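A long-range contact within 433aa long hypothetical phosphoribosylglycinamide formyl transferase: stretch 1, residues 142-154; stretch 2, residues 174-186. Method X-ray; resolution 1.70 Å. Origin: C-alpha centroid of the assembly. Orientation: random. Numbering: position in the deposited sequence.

Stretch 1, residues 142-154: ATTLDELYEACEK
Stretch 2 174-186: FVKGPEDIPKAWE

Stretch 1 leaves an extended Ala142, turns through Thr143 and Thr144, and runs as a helix from Leu145 to Lys154. Stretch 2 leaves a strand at Phe174 and Val175 and loops through Gly177. Pro178 to Asp180 have helical phi/psi without the regular bonds and lead into the helix, which covers Ile181 to Trp185. The helix axes approach to 10.1 Å, with 126° between their N-to-C directions. Leu145 CA lies 6.5 Å from Trp185 CA, and Tyr149 CA lies 6.5 Å from Ile181 CA, so the register runs in reverse.

Side-chain hydrogen bonds within each stretch lie near the helix starts. Thr144 (chi1 p) caps its helix: Glu147 N donates to Thr144 OG1 at 3.0 Å. Thr143 N donates to Glu147 OE2 at 2.8 Å. In stretch 2, Lys176 N donates to Asp180 OD1 at 3.0 Å.

Apolar packing dominates between the stretches. Ile181 (chi1 m, chi2 t) is a knob among Leu145, Leu148, Tyr149 and Cys152. Buried and pointing toward stretch 1, it fills the hole with methyl groups, so van der Waals packing and exclusion of water hold the contact. Its CG2 lies 3.6 Å from Leu148 CD1, and its CD1 lies 3.7 Å from Cys152 CB. Leu148 has off-well chi angles of -148° and -136°; its CD1 also reaches Trp185 CB at 4.1 Å. Leu145 (t, p) places CD1 3.8 Å from Trp185 CB.

Two CH-pi contacts use the aromatic faces. Ile181 CG2 sits 3.5 Å from the Tyr149 ring centroid, almost on the normal. Tyr149 has chi1 -92° and chi2 102°. Leu145 CB sits 4.1 Å from the centroid of the five-membered ring of Trp185 (chi1 t, chi2 -109°). The indole extends to the helix start: Trp185 CH2 is 3.4 Å from Thr144 CA, and Thr143 O approaches the ring edge, 3.4 Å from Trp185 CH2.

No direct hydrogen bond crosses the contact. Water 1 bridges it, 2.6 Å from Tyr149 OH and donating to Pro178 O at 2.7 Å. Glu153 OE2 makes a van der Waals contact with Pro178 CG at 3.3 Å; this oxygen is hydrogen-bonded elsewhere in the structure.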

# COMPACT_ATOMS: atom_id res chain seq x y z
N ALA B 142 15.27 -40.30 13.58
CA ALA B 142 16.23 -41.33 13.20
C ALA B 142 17.55 -40.62 12.96
O ALA B 142 17.58 -39.56 12.36
CB ALA B 142 15.80 -42.04 11.95
N THR B 143 18.64 -41.21 13.44
CA THR B 143 19.97 -40.65 13.27
C THR B 143 20.82 -41.59 12.42
O THR B 143 21.92 -41.24 12.00
CB THR B 143 20.66 -40.45 14.63
OG1 THR B 143 19.98 -39.42 15.36
CG2 THR B 143 22.11 -40.05 14.45
N THR B 144 20.31 -42.79 12.18
CA THR B 144 21.03 -43.75 11.35
C THR B 144 20.05 -44.42 10.41
O THR B 144 18.83 -44.34 10.62
CB THR B 144 21.71 -44.84 12.18
OG1 THR B 144 20.71 -45.59 12.89
CG2 THR B 144 22.69 -44.23 13.18
N LEU B 145 20.56 -45.08 9.39
CA LEU B 145 19.70 -45.78 8.44
C LEU B 145 18.96 -46.87 9.20
O LEU B 145 17.77 -47.12 8.96
CB LEU B 145 20.54 -46.37 7.31
CG LEU B 145 19.81 -47.16 6.23
CD1 LEU B 145 18.62 -46.38 5.70
CD2 LEU B 145 20.79 -47.48 5.10
N ASP B 146 19.65 -47.53 10.13
CA ASP B 146 19.03 -48.58 10.93
C ASP B 146 17.85 -48.03 11.71
O ASP B 146 16.81 -48.66 11.82
CB ASP B 146 20.05 -49.17 11.92
CG ASP B 146 20.95 -50.20 11.28
OD1 ASP B 146 21.39 -50.02 10.12
OD2 ASP B 146 21.23 -51.21 11.96
N GLU B 147 18.02 -46.83 12.26
CA GLU B 147 16.93 -46.23 13.02
C GLU B 147 15.83 -45.78 12.07
O GLU B 147 14.65 -45.86 12.40
CB GLU B 147 17.45 -45.05 13.83
CG GLU B 147 18.28 -45.46 15.02
CD GLU B 147 18.67 -44.28 15.87
OE1 GLU B 147 19.21 -44.49 16.97
OE2 GLU B 147 18.42 -43.13 15.43
N LEU B 148 16.23 -45.34 10.88
CA LEU B 148 15.24 -44.90 9.89
C LEU B 148 14.32 -46.07 9.51
O LEU B 148 13.09 -45.90 9.45
CB LEU B 148 15.95 -44.35 8.65
CG LEU B 148 15.29 -43.22 7.84
CD1 LEU B 148 15.42 -43.56 6.39
CD2 LEU B 148 13.84 -43.01 8.23
N TYR B 149 14.90 -47.25 9.28
CA TYR B 149 14.09 -48.42 8.92
C TYR B 149 13.09 -48.74 10.02
O TYR B 149 11.90 -48.95 9.75
CB TYR B 149 14.96 -49.66 8.69
CG TYR B 149 15.38 -49.85 7.27
CD1 TYR B 149 16.67 -49.51 6.85
CD2 TYR B 149 14.49 -50.37 6.33
CE1 TYR B 149 17.07 -49.69 5.53
CE2 TYR B 149 14.88 -50.56 4.99
CZ TYR B 149 16.17 -50.21 4.60
OH TYR B 149 16.55 -50.37 3.30
N GLU B 150 13.57 -48.79 11.26
CA GLU B 150 12.69 -49.12 12.37
C GLU B 150 11.62 -48.05 12.56
O GLU B 150 10.46 -48.36 12.84
CB GLU B 150 13.50 -49.30 13.66
CG GLU B 150 12.66 -49.74 14.87
CD GLU B 150 13.51 -50.08 16.10
OE1 GLU B 150 14.73 -49.78 16.11
OE2 GLU B 150 12.94 -50.64 17.07
N ALA B 151 12.01 -46.79 12.38
CA ALA B 151 11.07 -45.68 12.54
C ALA B 151 9.96 -45.74 11.49
O ALA B 151 8.78 -45.66 11.82
CB ALA B 151 11.82 -44.34 12.46
N CYS B 152 10.33 -45.87 10.22
CA CYS B 152 9.31 -45.94 9.17
C CYS B 152 8.36 -47.11 9.39
O CYS B 152 7.15 -46.99 9.19
CB CYS B 152 9.97 -46.05 7.79
SG CYS B 152 10.81 -44.53 7.24
N GLU B 153 8.90 -48.25 9.82
CA GLU B 153 8.09 -49.43 10.09
C GLU B 153 7.16 -49.18 11.26
O GLU B 153 5.98 -49.54 11.22
CB GLU B 153 8.98 -50.65 10.42
CG GLU B 153 9.65 -51.28 9.22
CD GLU B 153 8.66 -51.97 8.28
OE1 GLU B 153 7.64 -52.52 8.76
OE2 GLU B 153 8.91 -51.97 7.06
N LYS B 154 7.68 -48.55 12.31
CA LYS B 154 6.87 -48.27 13.48
C LYS B 154 5.80 -47.21 13.24
O LYS B 154 4.70 -47.27 13.80
CB LYS B 154 7.76 -47.82 14.63
CG LYS B 154 7.24 -48.16 16.01
CD LYS B 154 8.34 -47.90 17.03
CE LYS B 154 8.48 -49.05 18.02
NZ LYS B 154 9.65 -48.83 18.92
N PHE B 174 8.44 -38.86 0.52
CA PHE B 174 7.17 -39.48 0.84
C PHE B 174 7.41 -40.98 0.71
O PHE B 174 7.38 -41.53 -0.39
CB PHE B 174 6.07 -39.05 -0.12
CG PHE B 174 4.70 -39.51 0.29
CD1 PHE B 174 4.23 -39.24 1.57
CD2 PHE B 174 3.87 -40.17 -0.61
CE1 PHE B 174 2.94 -39.61 1.96
CE2 PHE B 174 2.58 -40.56 -0.23
CZ PHE B 174 2.11 -40.27 1.06
N VAL B 175 7.65 -41.64 1.84
CA VAL B 175 7.93 -43.08 1.88
C VAL B 175 6.66 -43.92 1.82
O VAL B 175 5.89 -43.98 2.78
CB VAL B 175 8.73 -43.42 3.16
CG1 VAL B 175 9.04 -44.92 3.22
CG2 VAL B 175 10.01 -42.61 3.19
N LYS B 176 6.44 -44.59 0.69
CA LYS B 176 5.25 -45.41 0.54
C LYS B 176 5.48 -46.85 0.99
O LYS B 176 4.53 -47.58 1.31
CB LYS B 176 4.78 -45.38 -0.92
CG LYS B 176 4.22 -44.03 -1.36
CD LYS B 176 3.66 -44.10 -2.77
CE LYS B 176 2.87 -42.83 -3.12
NZ LYS B 176 2.26 -42.92 -4.49
N GLY B 177 6.74 -47.24 1.03
CA GLY B 177 7.07 -48.59 1.46
C GLY B 177 8.54 -48.71 1.79
O GLY B 177 9.33 -47.80 1.52
N PRO B 178 8.94 -49.84 2.39
CA PRO B 178 10.33 -50.10 2.78
C PRO B 178 11.33 -49.86 1.66
O PRO B 178 12.49 -49.55 1.92
CB PRO B 178 10.29 -51.57 3.18
CG PRO B 178 8.92 -51.72 3.76
CD PRO B 178 8.06 -50.95 2.77
N GLU B 179 10.89 -50.00 0.41
CA GLU B 179 11.78 -49.82 -0.73
C GLU B 179 12.18 -48.36 -0.91
O GLU B 179 13.15 -48.05 -1.60
CB GLU B 179 11.13 -50.35 -2.01
CG GLU B 179 9.92 -49.54 -2.45
CD GLU B 179 8.61 -50.10 -1.95
OE1 GLU B 179 8.54 -50.55 -0.79
OE2 GLU B 179 7.63 -50.08 -2.73
N ASP B 180 11.42 -47.46 -0.29
CA ASP B 180 11.70 -46.04 -0.39
C ASP B 180 12.62 -45.56 0.72
O ASP B 180 13.16 -44.46 0.65
CB ASP B 180 10.39 -45.24 -0.34
CG ASP B 180 9.56 -45.38 -1.61
OD1 ASP B 180 8.32 -45.25 -1.52
OD2 ASP B 180 10.15 -45.60 -2.68
N ILE B 181 12.81 -46.38 1.74
CA ILE B 181 13.65 -45.99 2.87
C ILE B 181 15.07 -45.61 2.46
O ILE B 181 15.59 -44.57 2.87
CB ILE B 181 13.63 -47.08 3.97
CG1 ILE B 181 12.23 -47.12 4.58
CG2 ILE B 181 14.69 -46.79 5.03
CD1 ILE B 181 12.00 -48.21 5.61
N PRO B 182 15.73 -46.42 1.62
CA PRO B 182 17.09 -46.02 1.24
C PRO B 182 17.11 -44.68 0.49
O PRO B 182 18.02 -43.86 0.67
CB PRO B 182 17.58 -47.21 0.40
CG PRO B 182 16.30 -47.79 -0.16
CD PRO B 182 15.36 -47.72 1.02
N LYS B 183 16.10 -44.46 -0.35
CA LYS B 183 16.00 -43.22 -1.12
C LYS B 183 15.84 -42.02 -0.16
O LYS B 183 16.42 -40.96 -0.37
CB LYS B 183 14.78 -43.29 -2.05
CG LYS B 183 14.64 -44.61 -2.81
CD LYS B 183 15.15 -44.50 -4.24
CE LYS B 183 14.25 -43.59 -5.07
NZ LYS B 183 14.74 -43.45 -6.48
N ALA B 184 15.05 -42.21 0.89
CA ALA B 184 14.81 -41.15 1.87
C ALA B 184 16.05 -40.81 2.69
O ALA B 184 16.27 -39.66 3.06
CB ALA B 184 13.68 -41.55 2.80
N TRP B 185 16.86 -41.83 2.98
CA TRP B 185 18.07 -41.63 3.76
C TRP B 185 19.01 -40.74 2.96
O TRP B 185 19.80 -40.00 3.53
CB TRP B 185 18.73 -42.98 4.07
CG TRP B 185 20.01 -42.85 4.84
CD1 TRP B 185 21.27 -43.08 4.37
CD2 TRP B 185 20.16 -42.40 6.19
NE1 TRP B 185 22.19 -42.80 5.34
CE2 TRP B 185 21.55 -42.39 6.47
CE3 TRP B 185 19.27 -42.01 7.19
CZ2 TRP B 185 22.06 -41.99 7.72
CZ3 TRP B 185 19.78 -41.62 8.43
CH2 TRP B 185 21.16 -41.62 8.68
N GLU B 186 18.90 -40.81 1.64
CA GLU B 186 19.72 -39.96 0.78
C GLU B 186 19.14 -38.55 0.76
O GLU B 186 19.80 -37.60 0.34
CB GLU B 186 19.75 -40.52 -0.64
CG GLU B 186 20.88 -41.51 -0.90
CD GLU B 186 22.26 -40.88 -0.74
OE1 GLU B 186 22.49 -39.79 -1.33
OE2 GLU B 186 23.12 -41.47 -0.04
O HOH W 1 14.73 -51.06 1.60